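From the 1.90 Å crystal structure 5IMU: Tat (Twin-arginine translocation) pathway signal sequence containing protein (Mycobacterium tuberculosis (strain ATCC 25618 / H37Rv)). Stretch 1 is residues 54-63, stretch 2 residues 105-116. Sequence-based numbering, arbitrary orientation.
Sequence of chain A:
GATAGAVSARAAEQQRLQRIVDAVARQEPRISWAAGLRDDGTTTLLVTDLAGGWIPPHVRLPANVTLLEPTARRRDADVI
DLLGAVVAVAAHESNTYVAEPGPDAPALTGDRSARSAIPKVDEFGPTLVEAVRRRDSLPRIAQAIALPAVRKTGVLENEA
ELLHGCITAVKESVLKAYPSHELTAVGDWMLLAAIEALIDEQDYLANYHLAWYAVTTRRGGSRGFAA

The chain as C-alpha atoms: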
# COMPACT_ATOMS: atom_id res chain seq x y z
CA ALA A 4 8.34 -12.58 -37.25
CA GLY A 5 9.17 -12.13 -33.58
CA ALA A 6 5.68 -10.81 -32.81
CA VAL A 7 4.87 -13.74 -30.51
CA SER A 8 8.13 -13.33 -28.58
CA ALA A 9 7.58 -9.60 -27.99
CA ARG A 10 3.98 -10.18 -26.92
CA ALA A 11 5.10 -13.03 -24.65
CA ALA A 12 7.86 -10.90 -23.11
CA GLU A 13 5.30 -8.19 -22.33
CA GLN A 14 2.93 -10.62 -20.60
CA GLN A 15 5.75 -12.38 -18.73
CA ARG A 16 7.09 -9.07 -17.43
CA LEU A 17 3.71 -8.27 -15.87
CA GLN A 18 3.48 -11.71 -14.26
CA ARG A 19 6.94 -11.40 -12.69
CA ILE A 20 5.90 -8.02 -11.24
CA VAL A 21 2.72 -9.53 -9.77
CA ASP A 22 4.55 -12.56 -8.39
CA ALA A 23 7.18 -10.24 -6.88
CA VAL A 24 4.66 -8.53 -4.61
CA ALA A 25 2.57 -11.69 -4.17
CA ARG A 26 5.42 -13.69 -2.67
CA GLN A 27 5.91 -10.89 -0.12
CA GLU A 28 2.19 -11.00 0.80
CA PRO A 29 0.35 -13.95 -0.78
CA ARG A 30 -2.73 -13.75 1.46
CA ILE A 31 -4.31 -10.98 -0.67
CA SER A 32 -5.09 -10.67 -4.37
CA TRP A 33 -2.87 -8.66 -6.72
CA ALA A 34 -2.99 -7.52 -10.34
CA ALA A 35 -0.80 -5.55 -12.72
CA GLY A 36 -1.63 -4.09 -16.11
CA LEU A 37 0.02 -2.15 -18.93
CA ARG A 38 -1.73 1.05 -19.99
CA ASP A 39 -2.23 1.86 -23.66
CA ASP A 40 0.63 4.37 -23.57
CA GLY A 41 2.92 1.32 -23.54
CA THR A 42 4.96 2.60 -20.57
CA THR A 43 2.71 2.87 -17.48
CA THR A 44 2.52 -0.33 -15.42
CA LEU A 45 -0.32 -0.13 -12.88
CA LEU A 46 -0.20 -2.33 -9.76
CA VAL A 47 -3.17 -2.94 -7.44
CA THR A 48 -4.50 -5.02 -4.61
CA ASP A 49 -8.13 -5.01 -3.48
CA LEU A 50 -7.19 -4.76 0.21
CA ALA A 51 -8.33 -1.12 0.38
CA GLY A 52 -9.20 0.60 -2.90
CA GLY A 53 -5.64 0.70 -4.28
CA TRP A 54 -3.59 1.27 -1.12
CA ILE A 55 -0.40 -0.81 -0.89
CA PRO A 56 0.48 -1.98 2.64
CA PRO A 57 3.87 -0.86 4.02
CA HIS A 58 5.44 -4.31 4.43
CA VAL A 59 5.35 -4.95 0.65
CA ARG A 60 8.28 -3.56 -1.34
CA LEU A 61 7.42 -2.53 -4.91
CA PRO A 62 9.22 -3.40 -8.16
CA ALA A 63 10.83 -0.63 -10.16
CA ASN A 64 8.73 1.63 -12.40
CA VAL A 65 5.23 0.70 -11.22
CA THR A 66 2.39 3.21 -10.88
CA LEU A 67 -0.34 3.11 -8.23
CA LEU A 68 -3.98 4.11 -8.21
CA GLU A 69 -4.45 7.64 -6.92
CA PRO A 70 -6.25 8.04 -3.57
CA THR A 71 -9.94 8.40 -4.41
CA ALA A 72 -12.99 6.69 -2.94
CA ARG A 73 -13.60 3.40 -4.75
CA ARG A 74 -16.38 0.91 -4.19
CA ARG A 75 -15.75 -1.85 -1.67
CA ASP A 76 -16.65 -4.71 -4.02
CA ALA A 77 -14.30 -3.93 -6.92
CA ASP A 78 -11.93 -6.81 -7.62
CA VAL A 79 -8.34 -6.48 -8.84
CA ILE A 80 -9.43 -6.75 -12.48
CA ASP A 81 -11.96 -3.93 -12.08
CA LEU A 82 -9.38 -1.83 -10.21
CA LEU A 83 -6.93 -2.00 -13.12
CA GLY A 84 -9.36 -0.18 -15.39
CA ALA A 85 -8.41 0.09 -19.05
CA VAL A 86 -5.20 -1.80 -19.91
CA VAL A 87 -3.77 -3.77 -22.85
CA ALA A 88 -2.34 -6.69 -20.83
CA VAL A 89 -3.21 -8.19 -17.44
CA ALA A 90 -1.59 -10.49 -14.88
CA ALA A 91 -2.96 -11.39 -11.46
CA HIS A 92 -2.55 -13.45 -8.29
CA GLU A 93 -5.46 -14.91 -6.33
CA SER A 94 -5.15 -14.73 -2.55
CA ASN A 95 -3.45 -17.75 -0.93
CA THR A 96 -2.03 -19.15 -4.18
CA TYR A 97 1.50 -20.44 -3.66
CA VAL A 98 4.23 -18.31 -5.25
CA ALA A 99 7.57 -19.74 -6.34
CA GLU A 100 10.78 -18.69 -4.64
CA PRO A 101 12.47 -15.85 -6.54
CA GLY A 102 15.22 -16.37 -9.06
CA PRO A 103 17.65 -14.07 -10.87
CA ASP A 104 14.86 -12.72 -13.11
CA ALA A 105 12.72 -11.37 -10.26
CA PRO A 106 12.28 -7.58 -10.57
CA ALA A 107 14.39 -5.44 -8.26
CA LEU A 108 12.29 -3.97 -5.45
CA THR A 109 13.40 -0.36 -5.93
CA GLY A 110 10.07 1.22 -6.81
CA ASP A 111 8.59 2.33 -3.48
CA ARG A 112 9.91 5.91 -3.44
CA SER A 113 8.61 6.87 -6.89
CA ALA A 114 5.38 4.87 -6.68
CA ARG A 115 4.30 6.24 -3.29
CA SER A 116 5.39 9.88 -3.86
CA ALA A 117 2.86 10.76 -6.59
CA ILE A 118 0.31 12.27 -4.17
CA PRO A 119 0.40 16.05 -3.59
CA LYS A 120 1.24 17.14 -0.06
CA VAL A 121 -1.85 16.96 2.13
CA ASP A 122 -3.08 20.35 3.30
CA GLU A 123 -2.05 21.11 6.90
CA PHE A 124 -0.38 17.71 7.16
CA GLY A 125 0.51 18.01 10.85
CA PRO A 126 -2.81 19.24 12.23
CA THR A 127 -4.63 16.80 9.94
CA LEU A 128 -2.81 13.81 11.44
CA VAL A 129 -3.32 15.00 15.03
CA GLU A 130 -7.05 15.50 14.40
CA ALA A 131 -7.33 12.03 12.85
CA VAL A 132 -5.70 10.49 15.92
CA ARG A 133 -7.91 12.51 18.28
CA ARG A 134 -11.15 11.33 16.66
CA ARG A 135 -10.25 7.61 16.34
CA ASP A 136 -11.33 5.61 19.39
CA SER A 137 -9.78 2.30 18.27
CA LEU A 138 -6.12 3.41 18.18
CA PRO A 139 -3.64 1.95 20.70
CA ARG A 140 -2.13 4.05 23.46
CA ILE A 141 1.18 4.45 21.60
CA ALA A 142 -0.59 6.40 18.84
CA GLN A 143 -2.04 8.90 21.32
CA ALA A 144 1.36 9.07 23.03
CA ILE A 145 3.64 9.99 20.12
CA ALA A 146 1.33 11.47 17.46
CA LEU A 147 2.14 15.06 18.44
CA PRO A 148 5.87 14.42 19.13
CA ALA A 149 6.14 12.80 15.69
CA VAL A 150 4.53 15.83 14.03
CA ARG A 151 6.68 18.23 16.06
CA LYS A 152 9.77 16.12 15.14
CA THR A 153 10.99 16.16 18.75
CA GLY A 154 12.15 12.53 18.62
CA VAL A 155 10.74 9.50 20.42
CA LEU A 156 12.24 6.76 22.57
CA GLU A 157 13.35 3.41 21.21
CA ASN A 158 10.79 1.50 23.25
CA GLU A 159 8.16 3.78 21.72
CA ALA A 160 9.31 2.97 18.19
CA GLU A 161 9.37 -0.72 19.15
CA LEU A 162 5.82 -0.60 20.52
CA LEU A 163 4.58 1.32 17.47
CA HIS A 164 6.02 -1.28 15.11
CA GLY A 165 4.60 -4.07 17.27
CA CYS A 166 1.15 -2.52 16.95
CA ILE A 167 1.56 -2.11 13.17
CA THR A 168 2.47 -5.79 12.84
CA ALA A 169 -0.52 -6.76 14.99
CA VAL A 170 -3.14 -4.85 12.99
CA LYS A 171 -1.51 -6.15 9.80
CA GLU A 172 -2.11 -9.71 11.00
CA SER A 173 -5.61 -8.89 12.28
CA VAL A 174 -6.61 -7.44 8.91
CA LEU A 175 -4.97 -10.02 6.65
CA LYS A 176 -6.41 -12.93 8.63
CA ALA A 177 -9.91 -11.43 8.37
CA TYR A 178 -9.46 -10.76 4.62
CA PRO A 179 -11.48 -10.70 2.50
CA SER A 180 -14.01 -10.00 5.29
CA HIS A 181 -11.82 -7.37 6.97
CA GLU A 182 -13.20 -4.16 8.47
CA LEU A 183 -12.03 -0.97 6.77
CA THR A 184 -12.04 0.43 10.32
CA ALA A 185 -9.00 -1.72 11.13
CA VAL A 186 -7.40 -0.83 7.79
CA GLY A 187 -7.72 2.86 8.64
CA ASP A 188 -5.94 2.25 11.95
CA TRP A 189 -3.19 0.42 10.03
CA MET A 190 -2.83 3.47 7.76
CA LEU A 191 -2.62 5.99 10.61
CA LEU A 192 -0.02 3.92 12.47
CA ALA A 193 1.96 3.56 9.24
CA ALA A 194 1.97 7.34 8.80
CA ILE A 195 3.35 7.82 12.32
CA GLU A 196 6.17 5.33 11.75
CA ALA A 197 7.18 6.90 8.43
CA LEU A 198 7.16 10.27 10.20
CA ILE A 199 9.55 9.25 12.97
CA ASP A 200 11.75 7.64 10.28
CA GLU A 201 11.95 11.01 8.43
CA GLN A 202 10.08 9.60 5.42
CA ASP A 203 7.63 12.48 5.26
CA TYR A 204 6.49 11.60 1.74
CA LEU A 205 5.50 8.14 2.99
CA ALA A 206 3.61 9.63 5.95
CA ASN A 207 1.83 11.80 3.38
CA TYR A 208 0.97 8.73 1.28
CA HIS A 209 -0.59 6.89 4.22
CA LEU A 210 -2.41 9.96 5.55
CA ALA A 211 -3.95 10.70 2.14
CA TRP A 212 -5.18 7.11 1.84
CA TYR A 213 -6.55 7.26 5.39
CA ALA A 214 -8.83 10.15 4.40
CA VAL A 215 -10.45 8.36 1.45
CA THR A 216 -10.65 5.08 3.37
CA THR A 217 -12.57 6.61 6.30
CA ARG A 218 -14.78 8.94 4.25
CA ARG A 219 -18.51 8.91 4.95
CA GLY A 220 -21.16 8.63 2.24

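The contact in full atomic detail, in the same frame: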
# COMPACT_ATOMS: atom_id res chain seq x y z
N TRP A 54 -4.68 1.08 -2.07
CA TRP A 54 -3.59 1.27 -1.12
C TRP A 54 -2.69 0.04 -1.09
O TRP A 54 -3.17 -1.09 -1.21
CB TRP A 54 -4.18 1.55 0.27
CG TRP A 54 -3.21 1.74 1.39
CD1 TRP A 54 -2.42 2.84 1.61
CD2 TRP A 54 -2.97 0.84 2.48
NE1 TRP A 54 -1.69 2.66 2.76
CE2 TRP A 54 -2.00 1.45 3.31
CE3 TRP A 54 -3.46 -0.42 2.82
CZ2 TRP A 54 -1.52 0.83 4.47
CZ3 TRP A 54 -2.99 -1.03 3.97
CH2 TRP A 54 -2.03 -0.41 4.78
N ILE A 55 -1.39 0.27 -0.96
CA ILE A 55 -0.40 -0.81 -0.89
C ILE A 55 0.14 -0.83 0.53
O ILE A 55 0.66 0.19 1.01
CB ILE A 55 0.72 -0.62 -1.91
CG1 ILE A 55 0.15 -0.39 -3.32
CG2 ILE A 55 1.64 -1.84 -1.92
CD1 ILE A 55 -0.80 -1.47 -3.79
N PRO A 56 0.07 -1.96 1.25
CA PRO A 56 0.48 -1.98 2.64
C PRO A 56 1.99 -1.77 2.77
O PRO A 56 2.75 -2.07 1.84
CB PRO A 56 0.07 -3.38 3.13
CG PRO A 56 -0.00 -4.20 1.88
CD PRO A 56 -0.48 -3.26 0.81
N PRO A 57 2.45 -1.27 3.92
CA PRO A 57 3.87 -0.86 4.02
C PRO A 57 4.86 -2.01 3.97
O PRO A 57 6.01 -1.79 3.58
CB PRO A 57 3.94 -0.12 5.36
CG PRO A 57 2.52 0.13 5.76
CD PRO A 57 1.71 -0.96 5.15
N HIS A 58 4.47 -3.22 4.36
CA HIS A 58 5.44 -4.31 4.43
C HIS A 58 5.72 -4.94 3.08
O HIS A 58 6.53 -5.88 3.01
CB HIS A 58 4.98 -5.37 5.43
CG HIS A 58 3.76 -6.14 5.00
ND1 HIS A 58 2.52 -5.56 4.89
CD2 HIS A 58 3.60 -7.44 4.66
CE1 HIS A 58 1.64 -6.47 4.49
NE2 HIS A 58 2.27 -7.62 4.35
N VAL A 59 5.11 -4.45 2.00
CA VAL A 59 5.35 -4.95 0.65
C VAL A 59 6.22 -3.94 -0.07
O VAL A 59 5.85 -2.77 -0.21
CB VAL A 59 4.04 -5.19 -0.11
CG1 VAL A 59 4.32 -5.55 -1.56
CG2 VAL A 59 3.23 -6.28 0.57
N ARG A 60 7.39 -4.38 -0.53
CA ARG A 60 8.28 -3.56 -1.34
C ARG A 60 7.91 -3.72 -2.81
O ARG A 60 7.60 -4.82 -3.27
CB ARG A 60 9.74 -3.94 -1.11
CG ARG A 60 10.15 -3.93 0.36
CD ARG A 60 10.05 -2.54 0.95
NE ARG A 60 11.12 -1.67 0.48
CZ ARG A 60 11.07 -0.34 0.50
NH1 ARG A 60 9.99 0.27 0.96
NH2 ARG A 60 12.10 0.37 0.06
N LEU A 61 7.95 -2.59 -3.56
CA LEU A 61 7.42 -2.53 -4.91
C LEU A 61 8.53 -2.64 -5.96
O LEU A 61 9.62 -2.09 -5.77
CB LEU A 61 6.67 -1.22 -5.13
CG LEU A 61 5.40 -1.07 -4.28
CD1 LEU A 61 4.84 0.34 -4.38
CD2 LEU A 61 4.37 -2.09 -4.69
N PRO A 62 8.26 -3.36 -7.05
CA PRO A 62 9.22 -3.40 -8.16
C PRO A 62 9.40 -2.03 -8.79
O PRO A 62 8.58 -1.12 -8.64
CB PRO A 62 8.58 -4.38 -9.15
CG PRO A 62 7.68 -5.23 -8.32
CD PRO A 62 7.16 -4.33 -7.23
N ALA A 63 10.51 -1.89 -9.51
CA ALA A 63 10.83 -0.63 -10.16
C ALA A 63 9.77 -0.26 -11.20
O ALA A 63 9.20 -1.13 -11.87
CB ALA A 63 12.21 -0.72 -10.82
N ALA A 105 13.71 -12.11 -11.03
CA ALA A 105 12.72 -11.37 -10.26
C ALA A 105 13.03 -9.87 -10.32
O ALA A 105 14.20 -9.48 -10.24
CB ALA A 105 12.70 -11.85 -8.81
N PRO A 106 12.02 -9.02 -10.45
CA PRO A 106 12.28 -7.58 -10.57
C PRO A 106 12.84 -7.01 -9.27
O PRO A 106 12.40 -7.36 -8.17
CB PRO A 106 10.90 -6.99 -10.89
CG PRO A 106 10.05 -8.15 -11.30
CD PRO A 106 10.59 -9.33 -10.56
N ALA A 107 13.80 -6.11 -9.42
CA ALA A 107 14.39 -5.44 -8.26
C ALA A 107 13.35 -4.56 -7.57
O ALA A 107 12.60 -3.82 -8.22
CB ALA A 107 15.59 -4.60 -8.68
N LEU A 108 13.32 -4.64 -6.24
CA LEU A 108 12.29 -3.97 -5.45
C LEU A 108 12.74 -2.55 -5.07
O LEU A 108 12.92 -2.21 -3.90
CB LEU A 108 11.94 -4.81 -4.23
CG LEU A 108 11.54 -6.25 -4.55
CD1 LEU A 108 11.36 -7.07 -3.29
CD2 LEU A 108 10.26 -6.26 -5.38
N THR A 109 12.90 -1.72 -6.10
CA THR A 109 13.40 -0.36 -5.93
C THR A 109 12.33 0.69 -6.21
O THR A 109 12.66 1.88 -6.32
CB THR A 109 14.59 -0.12 -6.85
OG1 THR A 109 14.17 -0.23 -8.22
CG2 THR A 109 15.68 -1.14 -6.59
N GLY A 110 11.07 0.30 -6.32
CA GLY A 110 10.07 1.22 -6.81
C GLY A 110 9.21 1.93 -5.79
O GLY A 110 8.29 2.65 -6.18
N ASP A 111 9.49 1.78 -4.49
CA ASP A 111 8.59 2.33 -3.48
C ASP A 111 8.62 3.85 -3.46
O ASP A 111 7.57 4.49 -3.34
CB ASP A 111 8.94 1.77 -2.10
CG ASP A 111 8.47 0.34 -1.92
OD1 ASP A 111 7.26 0.14 -1.67
OD2 ASP A 111 9.30 -0.58 -2.03
N ARG A 112 9.81 4.45 -3.56
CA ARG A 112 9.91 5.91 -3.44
C ARG A 112 9.11 6.61 -4.53
O ARG A 112 8.32 7.52 -4.25
CB ARG A 112 11.37 6.34 -3.48
CG ARG A 112 11.56 7.83 -3.25
CD ARG A 112 13.00 8.26 -3.49
NE ARG A 112 13.95 7.37 -2.83
CZ ARG A 112 14.40 7.55 -1.59
NH1 ARG A 112 13.99 8.59 -0.87
NH2 ARG A 112 15.26 6.69 -1.06
N SER A 113 9.31 6.21 -5.79
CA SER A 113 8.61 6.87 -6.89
C SER A 113 7.13 6.53 -6.89
O SER A 113 6.29 7.41 -7.14
CB SER A 113 9.25 6.49 -8.22
OG SER A 113 9.32 5.08 -8.38
N ALA A 114 6.78 5.28 -6.60
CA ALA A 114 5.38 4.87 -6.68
C ALA A 114 4.53 5.54 -5.61
O ALA A 114 3.38 5.91 -5.87
CB ALA A 114 5.27 3.35 -6.57
N ARG A 115 5.08 5.72 -4.41
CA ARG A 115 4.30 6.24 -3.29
C ARG A 115 4.44 7.75 -3.11
O ARG A 115 3.85 8.30 -2.18
CB ARG A 115 4.71 5.53 -2.00
CG ARG A 115 4.53 4.01 -2.02
CD ARG A 115 5.02 3.37 -0.72
NE ARG A 115 5.06 1.91 -0.77
CZ ARG A 115 4.09 1.12 -0.30
NH1 ARG A 115 3.00 1.65 0.23
NH2 ARG A 115 4.21 -0.20 -0.38
N SER A 116 5.18 8.44 -3.98
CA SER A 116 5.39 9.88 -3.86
C SER A 116 4.55 10.70 -4.84
O SER A 116 4.74 11.91 -4.94
CB SER A 116 6.87 10.22 -4.07
OG SER A 116 7.68 9.64 -3.07

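Stretch 2 meets stretch 1 first through Pro106. Its CB packs 3.9 Å from CB of Pro62, a small apolar contact between two rigid rings. Ala107 contributes its backbone. Its O accepts a hydrogen bond from Ala63 N at 3.1 Å, and Pro62 CA approaches the same Ala107 O at 3.4 Å in a CA-H...O contact. Leu108 lays its side chain along stretch 1, with CD2 4.0 Å from Pro62 CG. Leu108 CA also lies 3.3 Å from Leu61 O, a CA-H...O contact. Thr109 points its CA-to-CB bond away, yet its OG1 comes within 3.3 Å of Ala63 CB.

Gly110 sits at the N-cap position. Its N donates to Leu61 O at 2.8 Å, and its CA lies 3.3 Å from Pro62 O. The backbones are so close here that a CB would clash with Pro62 O; glycine fits.

Asp111, in the helix, is buried. Its OD2 accepts a hydrogen bond from Leu61 N at 2.9 Å. The same OD2 lies over one face of the Arg60 guanidinium, 3.2 Å from Arg60 NH1. This salt bridge rests on charge alone, as no N-H points at the oxygen. Asp111 OD1 accepts from Arg115 NE at 3.0 Å, a salt bridge one helical turn along. Ala114 turns its small side chain toward stretch 1, and its CB meets Leu61 CD1 at 3.7 Å.

Arg115 is extended and buried, with chi2 and chi3 both t. Its guanidinium gathers backbone carbonyls at its edge. Arg115 NH1 donates to Ile55 O at 2.9 Å. Arg115 NH2 donates to Pro56 O at 3.2 Å and, weakly, to Val59 O at 3.1 Å. Arginine suits this site because its several N-H groups can bind carbonyls around the Pro56 to Val59 type I turn while Asp111 balances its charge.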